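Local coordinates for glycosyl hydrolases family 2, sugar binding domain protein (Bacteroides uniformis str. 3978 T3 ii, PDB 6D1P) that probably hydrolyses O-glycosidic bonds as a gut-bacterial beta-glucuronidase of glycoside hydrolase family 2, at residues Arg106-Val120 and His130-Glu143. Sequence-based numbering, arbitrary orientation.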
ATOM      1  N   ARG A 106       2.728 -31.076  24.884  1.00 54.67           N
ATOM      2  CA  ARG A 106       2.635 -29.644  24.655  1.00 48.97           C
ATOM      3  C   ARG A 106       2.787 -29.343  23.171  1.00 43.87           C
ATOM      4  O   ARG A 106       3.560 -30.001  22.465  1.00 46.38           O
ATOM      5  CB  ARG A 106       3.676 -28.900  25.492  1.00 52.35           C
ATOM      6  CG  ARG A 106       3.543 -29.225  26.968  1.00 49.40           C
ATOM      7  CD  ARG A 106       3.967 -28.078  27.854  1.00 53.20           C
ATOM      8  NE  ARG A 106       3.145 -26.886  27.665  1.00 47.25           N
ATOM      9  CZ  ARG A 106       1.944 -26.703  28.210  1.00 51.29           C
ATOM     10  NH1 ARG A 106       1.402 -27.646  28.966  1.00 56.35           N
ATOM     11  NH2 ARG A 106       1.277 -25.576  27.991  1.00 52.45           N
ATOM     12  N   THR A 107       2.012 -28.368  22.698  1.00 43.39           N
ATOM     13  CA  THR A 107       1.957 -28.019  21.285  1.00 46.12           C
ATOM     14  C   THR A 107       2.428 -26.585  21.115  1.00 39.28           C
ATOM     15  O   THR A 107       1.889 -25.671  21.747  1.00 42.26           O
ATOM     16  CB  THR A 107       0.541 -28.169  20.701  1.00 45.69           C
ATOM     17  OG1 THR A 107       0.050 -29.494  20.922  1.00 43.79           O
ATOM     18  CG2 THR A 107       0.567 -27.916  19.200  1.00 44.19           C
ATOM     19  N   CYS A 108       3.416 -26.394  20.245  1.00 40.02           N
ATOM     20  CA  CYS A 108       3.994 -25.086  19.988  1.00 41.58           C
ATOM     21  C   CYS A 108       4.023 -24.784  18.501  1.00 42.61           C
ATOM     22  O   CYS A 108       4.315 -25.660  17.675  1.00 40.75           O
ATOM     23  CB  CYS A 108       5.416 -24.989  20.533  1.00 39.38           C
ATOM     24  SG  CYS A 108       5.462 -24.935  22.313  1.00 41.52           S
ATOM     25  N   LEU A 109       3.730 -23.535  18.169  1.00 40.20           N
ATOM     26  CA  LEU A 109       4.123 -22.989  16.884  1.00 37.29           C
ATOM     27  C   LEU A 109       5.541 -22.463  17.028  1.00 34.36           C
ATOM     28  O   LEU A 109       5.834 -21.688  17.945  1.00 35.43           O
ATOM     29  CB  LEU A 109       3.175 -21.884  16.446  1.00 30.98           C
ATOM     30  CG  LEU A 109       1.752 -22.378  16.203  1.00 35.77           C
ATOM     31  CD1 LEU A 109       0.844 -21.209  15.877  1.00 28.05           C
ATOM     32  CD2 LEU A 109       1.748 -23.385  15.067  1.00 37.97           C
ATOM     33  N   GLU A 110       6.422 -22.927  16.163  1.00 31.06           N
ATOM     34  CA  GLU A 110       7.815 -22.528  16.160  1.00 36.16           C
ATOM     35  C   GLU A 110       8.046 -21.592  14.985  1.00 34.37           C
ATOM     36  O   GLU A 110       7.605 -21.881  13.865  1.00 32.00           O
ATOM     37  CB  GLU A 110       8.727 -23.749  16.038  1.00 36.41           C
ATOM     38  CG  GLU A 110       9.518 -24.069  17.268  1.00 41.51           C
ATOM     39  CD  GLU A 110      10.650 -25.028  16.965  1.00 45.11           C
ATOM     40  OE1 GLU A 110      10.837 -25.356  15.771  1.00 41.19           O
ATOM     41  OE2 GLU A 110      11.356 -25.432  17.906  1.00 48.58           O
ATOM     42  N   PHE A 111       8.750 -20.491  15.238  1.00 30.52           N
ATOM     43  CA  PHE A 111       9.035 -19.481  14.223  1.00 31.07           C
ATOM     44  C   PHE A 111      10.538 -19.432  14.009  1.00 30.94           C
ATOM     45  O   PHE A 111      11.279 -19.012  14.905  1.00 33.62           O
ATOM     46  CB  PHE A 111       8.505 -18.111  14.642  1.00 28.86           C
ATOM     47  CG  PHE A 111       7.024 -18.075  14.831  1.00 29.00           C
ATOM     48  CD1 PHE A 111       6.468 -18.409  16.042  1.00 30.13           C
ATOM     49  CD2 PHE A 111       6.189 -17.707  13.793  1.00 27.34           C
ATOM     50  CE1 PHE A 111       5.105 -18.382  16.219  1.00 32.76           C
ATOM     51  CE2 PHE A 111       4.821 -17.677  13.960  1.00 27.02           C
ATOM     52  CZ  PHE A 111       4.275 -18.017  15.168  1.00 28.99           C
ATOM     53  N   GLU A 112      10.991 -19.861  12.832  1.00 27.89           N
ATOM     54  CA  GLU A 112      12.406 -19.746  12.523  1.00 29.88           C
ATOM     55  C   GLU A 112      12.784 -18.316  12.176  1.00 30.94           C
ATOM     56  O   GLU A 112      13.976 -17.987  12.165  1.00 28.79           O
ATOM     57  CB  GLU A 112      12.787 -20.698  11.385  1.00 28.11           C
ATOM     58  CG  GLU A 112      12.466 -22.145  11.717  1.00 32.44           C
ATOM     59  CD  GLU A 112      12.953 -23.139  10.670  1.00 34.64           C
ATOM     60  OE1 GLU A 112      13.549 -22.719   9.659  1.00 34.94           O
ATOM     61  OE2 GLU A 112      12.731 -24.351  10.864  1.00 34.20           O
ATOM     62  N   GLY A 113      11.794 -17.466  11.910  1.00 27.35           N
ATOM     63  CA  GLY A 113      12.047 -16.055  11.707  1.00 29.60           C
ATOM     64  C   GLY A 113      10.845 -15.335  11.142  1.00 27.25           C
ATOM     65  O   GLY A 113      10.242 -15.813  10.180  1.00 28.67           O
ATOM     66  N   ALA A 114      10.484 -14.192  11.718  1.00 24.32           N
ATOM     67  CA  ALA A 114       9.386 -13.391  11.199  1.00 23.70           C
ATOM     68  C   ALA A 114       9.661 -11.934  11.529  1.00 26.48           C
ATOM     69  O   ALA A 114      10.126 -11.626  12.632  1.00 25.91           O
ATOM     70  CB  ALA A 114       8.045 -13.831  11.800  1.00 26.89           C
ATOM     71  N   GLY A 115       9.359 -11.039  10.589  1.00 23.45           N
ATOM     72  CA  GLY A 115       9.658  -9.628  10.748  1.00 25.27           C
ATOM     73  C   GLY A 115       8.426  -8.741  10.797  1.00 26.67           C
ATOM     74  O   GLY A 115       7.392  -9.049  10.195  1.00 27.21           O
ATOM     75  N   GLN A 116       8.526  -7.646  11.549  1.00 25.30           N
ATOM     76  CA  GLN A 116       9.595  -7.436  12.523  1.00 25.48           C
ATOM     77  C   GLN A 116       9.025  -7.719  13.914  1.00 25.08           C
ATOM     78  O   GLN A 116       9.654  -8.396  14.725  1.00 24.64           O
ATOM     79  CB  GLN A 116      10.161  -6.016  12.424  1.00 23.40           C
ATOM     80  CG  GLN A 116      10.858  -5.721  11.097  1.00 19.26           C
ATOM     81  CD  GLN A 116      12.218  -6.338  11.041  1.00 21.29           C
ATOM     82  OE1 GLN A 116      12.909  -6.374  12.049  1.00 25.09           O
ATOM     83  NE2 GLN A 116      12.619  -6.840   9.866  1.00 22.36           N
ATOM     84  N   LYS A 117       7.818  -7.217  14.169  1.00 23.24           N
ATOM     85  CA  LYS A 117       7.057  -7.556  15.363  1.00 25.74           C
ATOM     86  C   LYS A 117       5.967  -8.549  14.983  1.00 27.87           C
ATOM     87  O   LYS A 117       5.377  -8.448  13.902  1.00 28.16           O
ATOM     88  CB  LYS A 117       6.433  -6.309  16.003  1.00 23.29           C
ATOM     89  CG  LYS A 117       7.378  -5.112  16.177  1.00 24.50           C
ATOM     90  CD  LYS A 117       6.736  -4.062  17.101  1.00 23.97           C
ATOM     91  CE  LYS A 117       7.697  -2.950  17.499  1.00 18.57           C
ATOM     92  NZ  LYS A 117       8.084  -2.181  16.321  1.00 20.81           N
ATOM     93  N   THR A 118       5.690  -9.505  15.871  1.00 29.65           N
ATOM     94  CA  THR A 118       4.768 -10.587  15.543  1.00 28.12           C
ATOM     95  C   THR A 118       3.868 -10.883  16.735  1.00 30.71           C
ATOM     96  O   THR A 118       4.314 -10.841  17.884  1.00 28.27           O
ATOM     97  CB  THR A 118       5.526 -11.861  15.115  1.00 29.50           C
ATOM     98  OG1 THR A 118       6.398 -11.573  14.011  1.00 31.61           O
ATOM     99  CG2 THR A 118       4.568 -12.954  14.708  1.00 29.45           C
ATOM    100  N   GLU A 119       2.589 -11.157  16.458  1.00 29.91           N
ATOM    101  CA  GLU A 119       1.613 -11.532  17.477  1.00 33.94           C
ATOM    102  C   GLU A 119       0.849 -12.770  17.021  1.00 31.16           C
ATOM    103  O   GLU A 119       0.424 -12.857  15.866  1.00 30.68           O
ATOM    104  CB  GLU A 119       0.630 -10.395  17.763  1.00 28.86           C
ATOM    105  CG  GLU A 119       1.253  -9.110  18.262  1.00 33.90           C
ATOM    106  CD  GLU A 119       0.229  -7.979  18.437  1.00 39.88           C
ATOM    107  OE1 GLU A 119      -0.975  -8.204  18.181  1.00 39.95           O
ATOM    108  OE2 GLU A 119       0.626  -6.861  18.839  1.00 47.36           O
ATOM    109  N   VAL A 120       0.661 -13.716  17.941  1.00 30.72           N
ATOM    110  CA  VAL A 120       0.109 -15.031  17.639  1.00 30.97           C
ATOM    111  C   VAL A 120      -1.223 -15.207  18.364  1.00 33.17           C
ATOM    112  O   VAL A 120      -1.308 -14.993  19.579  1.00 33.02           O
ATOM    113  CB  VAL A 120       1.086 -16.147  18.041  1.00 30.89           C
ATOM    114  CG1 VAL A 120       0.603 -17.469  17.502  1.00 30.72           C
ATOM    115  CG2 VAL A 120       2.462 -15.823  17.538  1.00 26.02           C
ATOM    116  N   HIS A 130       6.467 -11.187  19.744  1.00 34.29           N
ATOM    117  CA  HIS A 130       7.902 -11.176  19.535  1.00 29.72           C
ATOM    118  C   HIS A 130       8.297  -9.872  18.866  1.00 31.46           C
ATOM    119  O   HIS A 130       7.553  -9.348  18.028  1.00 29.99           O
ATOM    120  CB  HIS A 130       8.361 -12.358  18.673  1.00 27.17           C
ATOM    121  CG  HIS A 130       9.851 -12.493  18.600  1.00 29.43           C
ATOM    122  ND1 HIS A 130      10.607 -12.940  19.661  1.00 27.01           N
ATOM    123  CD2 HIS A 130      10.725 -12.218  17.605  1.00 26.44           C
ATOM    124  CE1 HIS A 130      11.883 -12.937  19.322  1.00 27.72           C
ATOM    125  NE2 HIS A 130      11.982 -12.504  18.080  1.00 30.21           N
ATOM    126  N   VAL A 131       9.461  -9.343  19.251  1.00 29.93           N
ATOM    127  CA  VAL A 131      10.061  -8.185  18.594  1.00 26.79           C
ATOM    128  C   VAL A 131      11.470  -8.587  18.193  1.00 28.63           C
ATOM    129  O   VAL A 131      12.266  -9.003  19.043  1.00 28.15           O
ATOM    130  CB  VAL A 131      10.080  -6.938  19.497  1.00 28.89           C
ATOM    131  CG1 VAL A 131      10.805  -5.811  18.798  1.00 26.03           C
ATOM    132  CG2 VAL A 131       8.643  -6.501  19.867  1.00 26.03           C
ATOM    133  N   GLY A 132      11.776  -8.470  16.907  1.00 24.28           N
ATOM    134  CA  GLY A 132      13.018  -8.983  16.383  1.00 23.54           C
ATOM    135  C   GLY A 132      12.748  -9.881  15.197  1.00 22.83           C
ATOM    136  O   GLY A 132      12.091 -10.917  15.334  1.00 23.84           O
ATOM    137  N   GLY A 133      13.250  -9.503  14.029  1.00 23.28           N
ATOM    138  CA  GLY A 133      12.930 -10.217  12.819  1.00 22.79           C
ATOM    139  C   GLY A 133      13.873 -11.328  12.442  1.00 22.72           C
ATOM    140  O   GLY A 133      13.759 -11.859  11.335  1.00 27.18           O
ATOM    141  N   TYR A 134      14.811 -11.706  13.302  1.00 23.78           N
ATOM    142  CA  TYR A 134      15.867 -12.589  12.817  1.00 21.33           C
ATOM    143  C   TYR A 134      16.247 -13.716  13.757  1.00 23.55           C
ATOM    144  O   TYR A 134      17.045 -14.567  13.357  1.00 26.54           O
ATOM    145  CB  TYR A 134      17.118 -11.762  12.486  1.00 23.96           C
ATOM    146  CG  TYR A 134      16.767 -10.610  11.603  1.00 21.83           C
ATOM    147  CD1 TYR A 134      16.648 -10.791  10.226  1.00 20.45           C
ATOM    148  CD2 TYR A 134      16.471  -9.357  12.141  1.00 20.65           C
ATOM    149  CE1 TYR A 134      16.261  -9.746   9.396  1.00 22.07           C
ATOM    150  CE2 TYR A 134      16.091  -8.305  11.317  1.00 20.80           C
ATOM    151  CZ  TYR A 134      15.984  -8.508   9.946  1.00 23.40           C
ATOM    152  OH  TYR A 134      15.612  -7.475   9.110  1.00 22.37           O
ATOM    153  N   ASP A 135      15.728 -13.763  14.976  1.00 23.93           N
ATOM    154  CA  ASP A 135      15.988 -14.857  15.896  1.00 26.12           C
ATOM    155  C   ASP A 135      14.775 -15.785  15.959  1.00 29.21           C
ATOM    156  O   ASP A 135      13.671 -15.433  15.530  1.00 26.44           O
ATOM    157  CB  ASP A 135      16.329 -14.320  17.292  1.00 25.49           C
ATOM    158  CG  ASP A 135      15.282 -13.335  17.822  1.00 28.29           C
ATOM    159  OD1 ASP A 135      14.533 -12.745  17.007  1.00 26.82           O
ATOM    160  OD2 ASP A 135      15.212 -13.150  19.058  1.00 29.03           O
ATOM    161  N   GLU A 136      14.993 -16.979  16.499  1.00 28.07           N
ATOM    162  CA  GLU A 136      13.939 -17.977  16.600  1.00 26.30           C
ATOM    163  C   GLU A 136      13.227 -17.849  17.930  1.00 27.45           C
ATOM    164  O   GLU A 136      13.821 -17.464  18.942  1.00 28.11           O
ATOM    165  CB  GLU A 136      14.495 -19.391  16.477  1.00 26.39           C
ATOM    166  CG  GLU A 136      15.377 -19.595  15.287  1.00 32.74           C
ATOM    167  CD  GLU A 136      15.803 -21.033  15.139  1.00 35.86           C
ATOM    168  OE1 GLU A 136      15.980 -21.707  16.174  1.00 40.61           O
ATOM    169  OE2 GLU A 136      15.941 -21.487  13.992  1.00 30.06           O
ATOM    170  N   TRP A 137      11.949 -18.213  17.924  1.00 29.59           N
ATOM    171  CA  TRP A 137      11.106 -18.095  19.106  1.00 32.49           C
ATOM    172  C   TRP A 137       9.913 -19.009  18.885  1.00 31.73           C
ATOM    173  O   TRP A 137       9.687 -19.498  17.777  1.00 34.59           O
ATOM    174  CB  TRP A 137      10.695 -16.634  19.341  1.00 25.80           C
ATOM    175  CG  TRP A 137      10.031 -16.015  18.119  1.00 29.22           C
ATOM    176  CD1 TRP A 137      10.641 -15.580  16.977  1.00 25.27           C
ATOM    177  CD2 TRP A 137       8.633 -15.762  17.946  1.00 26.93           C
ATOM    178  NE1 TRP A 137       9.710 -15.086  16.099  1.00 26.78           N
ATOM    179  CE2 TRP A 137       8.466 -15.189  16.667  1.00 28.37           C
ATOM    180  CE3 TRP A 137       7.506 -15.978  18.740  1.00 27.75           C
ATOM    181  CZ2 TRP A 137       7.217 -14.835  16.163  1.00 26.74           C
ATOM    182  CZ3 TRP A 137       6.255 -15.619  18.234  1.00 31.08           C
ATOM    183  CH2 TRP A 137       6.125 -15.064  16.953  1.00 26.22           C
ATOM    184  N   LYS A 138       9.146 -19.240  19.947  1.00 34.67           N
ATOM    185  CA  LYS A 138       7.995 -20.125  19.846  1.00 36.21           C
ATOM    186  C   LYS A 138       6.819 -19.559  20.635  1.00 35.34           C
ATOM    187  O   LYS A 138       6.961 -18.654  21.457  1.00 35.99           O
ATOM    188  CB  LYS A 138       8.335 -21.542  20.325  1.00 38.82           C
ATOM    189  CG  LYS A 138       8.675 -21.650  21.808  1.00 39.31           C
ATOM    190  CD  LYS A 138       8.975 -23.099  22.179  1.00 39.10           C
ATOM    191  CE  LYS A 138       9.541 -23.203  23.570  1.00 40.77           C
ATOM    192  NZ  LYS A 138       8.648 -22.500  24.538  1.00 37.99           N
ATOM    193  N   ALA A 139       5.641 -20.118  20.368  1.00 35.92           N
ATOM    194  CA  ALA A 139       4.411 -19.788  21.079  1.00 36.43           C
ATOM    195  C   ALA A 139       3.756 -21.088  21.514  1.00 39.26           C
ATOM    196  O   ALA A 139       3.457 -21.946  20.674  1.00 41.06           O
ATOM    197  CB  ALA A 139       3.457 -18.971  20.199  1.00 32.15           C
ATOM    198  N   ASP A 140       3.535 -21.234  22.817  1.00 37.29           N
ATOM    199  CA  ASP A 140       2.955 -22.447  23.376  1.00 42.06           C
ATOM    200  C   ASP A 140       1.437 -22.308  23.339  1.00 39.36           C
ATOM    201  O   ASP A 140       0.855 -21.563  24.134  1.00 41.99           O
ATOM    202  CB  ASP A 140       3.471 -22.679  24.798  1.00 40.60           C
ATOM    203  CG  ASP A 140       3.225 -24.102  25.289  1.00 47.22           C
ATOM    204  OD1 ASP A 140       2.071 -24.571  25.188  1.00 43.51           O
ATOM    205  OD2 ASP A 140       4.191 -24.754  25.769  1.00 48.26           O
ATOM    206  N   ILE A 141       0.790 -23.020  22.419  1.00 38.45           N
ATOM    207  CA  ILE A 141      -0.651 -22.868  22.236  1.00 41.33           C
ATOM    208  C   ILE A 141      -1.434 -23.955  22.960  1.00 42.91           C
ATOM    209  O   ILE A 141      -2.650 -24.078  22.760  1.00 43.78           O
ATOM    210  CB  ILE A 141      -1.013 -22.836  20.749  1.00 39.53           C
ATOM    211  CG1 ILE A 141      -0.695 -24.183  20.114  1.00 40.74           C
ATOM    212  CG2 ILE A 141      -0.258 -21.716  20.049  1.00 38.15           C
ATOM    213  CD1 ILE A 141      -1.113 -24.266  18.687  1.00 41.97           C
ATOM    214  N   THR A 142      -0.771 -24.715  23.833  1.00 45.00           N
ATOM    215  CA  THR A 142      -1.357 -25.922  24.411  1.00 48.65           C
ATOM    216  C   THR A 142      -2.641 -25.614  25.174  1.00 45.25           C
ATOM    217  O   THR A 142      -3.680 -26.244  24.945  1.00 48.13           O
ATOM    218  CB  THR A 142      -0.325 -26.605  25.319  1.00 45.53           C
ATOM    219  OG1 THR A 142       0.811 -26.993  24.538  1.00 43.11           O
ATOM    220  CG2 THR A 142      -0.910 -27.837  25.978  1.00 46.55           C
ATOM    221  N   GLU A 143      -2.593 -24.641  26.078  1.00 43.89           N
ATOM    222  CA  GLU A 143      -3.761 -24.372  26.904  1.00 51.93           C
ATOM    223  C   GLU A 143      -4.881 -23.711  26.110  1.00 50.68           C
ATOM    224  O   GLU A 143      -6.060 -23.963  26.383  1.00 52.26           O
ATOM    225  CB  GLU A 143      -3.363 -23.527  28.117  1.00 49.02           C
ATOM    226  CG  GLU A 143      -2.903 -24.389  29.284  1.00 58.09           C
ATOM    227  CD  GLU A 143      -3.803 -25.616  29.471  1.00 71.65           C
ATOM    228  OE1 GLU A 143      -3.407 -26.735  29.049  1.00 67.87           O
ATOM    229  OE2 GLU A 143      -4.922 -25.450  30.021  1.00 76.53           O
TER
HETATM  230  O   HOH W   1      11.761 -13.640  14.339  1.00 24.94           O
HETATM  231  O   HOH W   2      14.486  -6.646  14.016  1.00 22.09           O
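The indole of W137 lies between two partners: the F111 ring covers one face in an offset stack, the centroids of the F111 ring and the W137 six-membered ring 4.0 Å apart and the planes at 7°, and CB of H130 sits over the other. F111 also sets its CB over the five-membered ring, a CH-pi contact. At the indole edge lie the methyls T118 CG2, 3.5 Å from W137 CH2, and V120 CG2. A wide, flat side chain suits this slot between two sheets, because both of its faces and its edge find apolar neighbours; CG stands between the backbone N and carbonyl carbon (chi1 55°), which swings the indole in over the F111 ring. The H130 imidazole is fixed in turn by NE2, which donates to D135 OD1 at 2.8 Å; N409 holds the other oxygen of that carboxylate. Small residues suit the turns: G133 lies so close to G115 and Q116 that a side chain would clash with the Q116 amide, whose NE2 donates in its own plane to Y134 OH (3.2 Å) and also to the carbonyl O of Y187.

At the other end R106 grips D140 side-on. Its NE points almost straight at OD2 (3.0 Å, 175°), while NH2 reaches OD1 from above the carboxylate plane, and T142 CB covers one guanidinium face. D140 OD1 also accepts from T142 N, making an Asx turn, and from T142 OG1, which itself takes the T107 N-H at 2.6 Å. With an alanine at D140, R106 would probably lose its charge partner, and T142 N and OG1 their shared acceptor.

Aromatic and aliphatic groups thus fill the space between two antiparallel sheets, the beta-sandwich (jelly-roll) core characteristic of the sugar-binding domain of family 2 glycoside hydrolases.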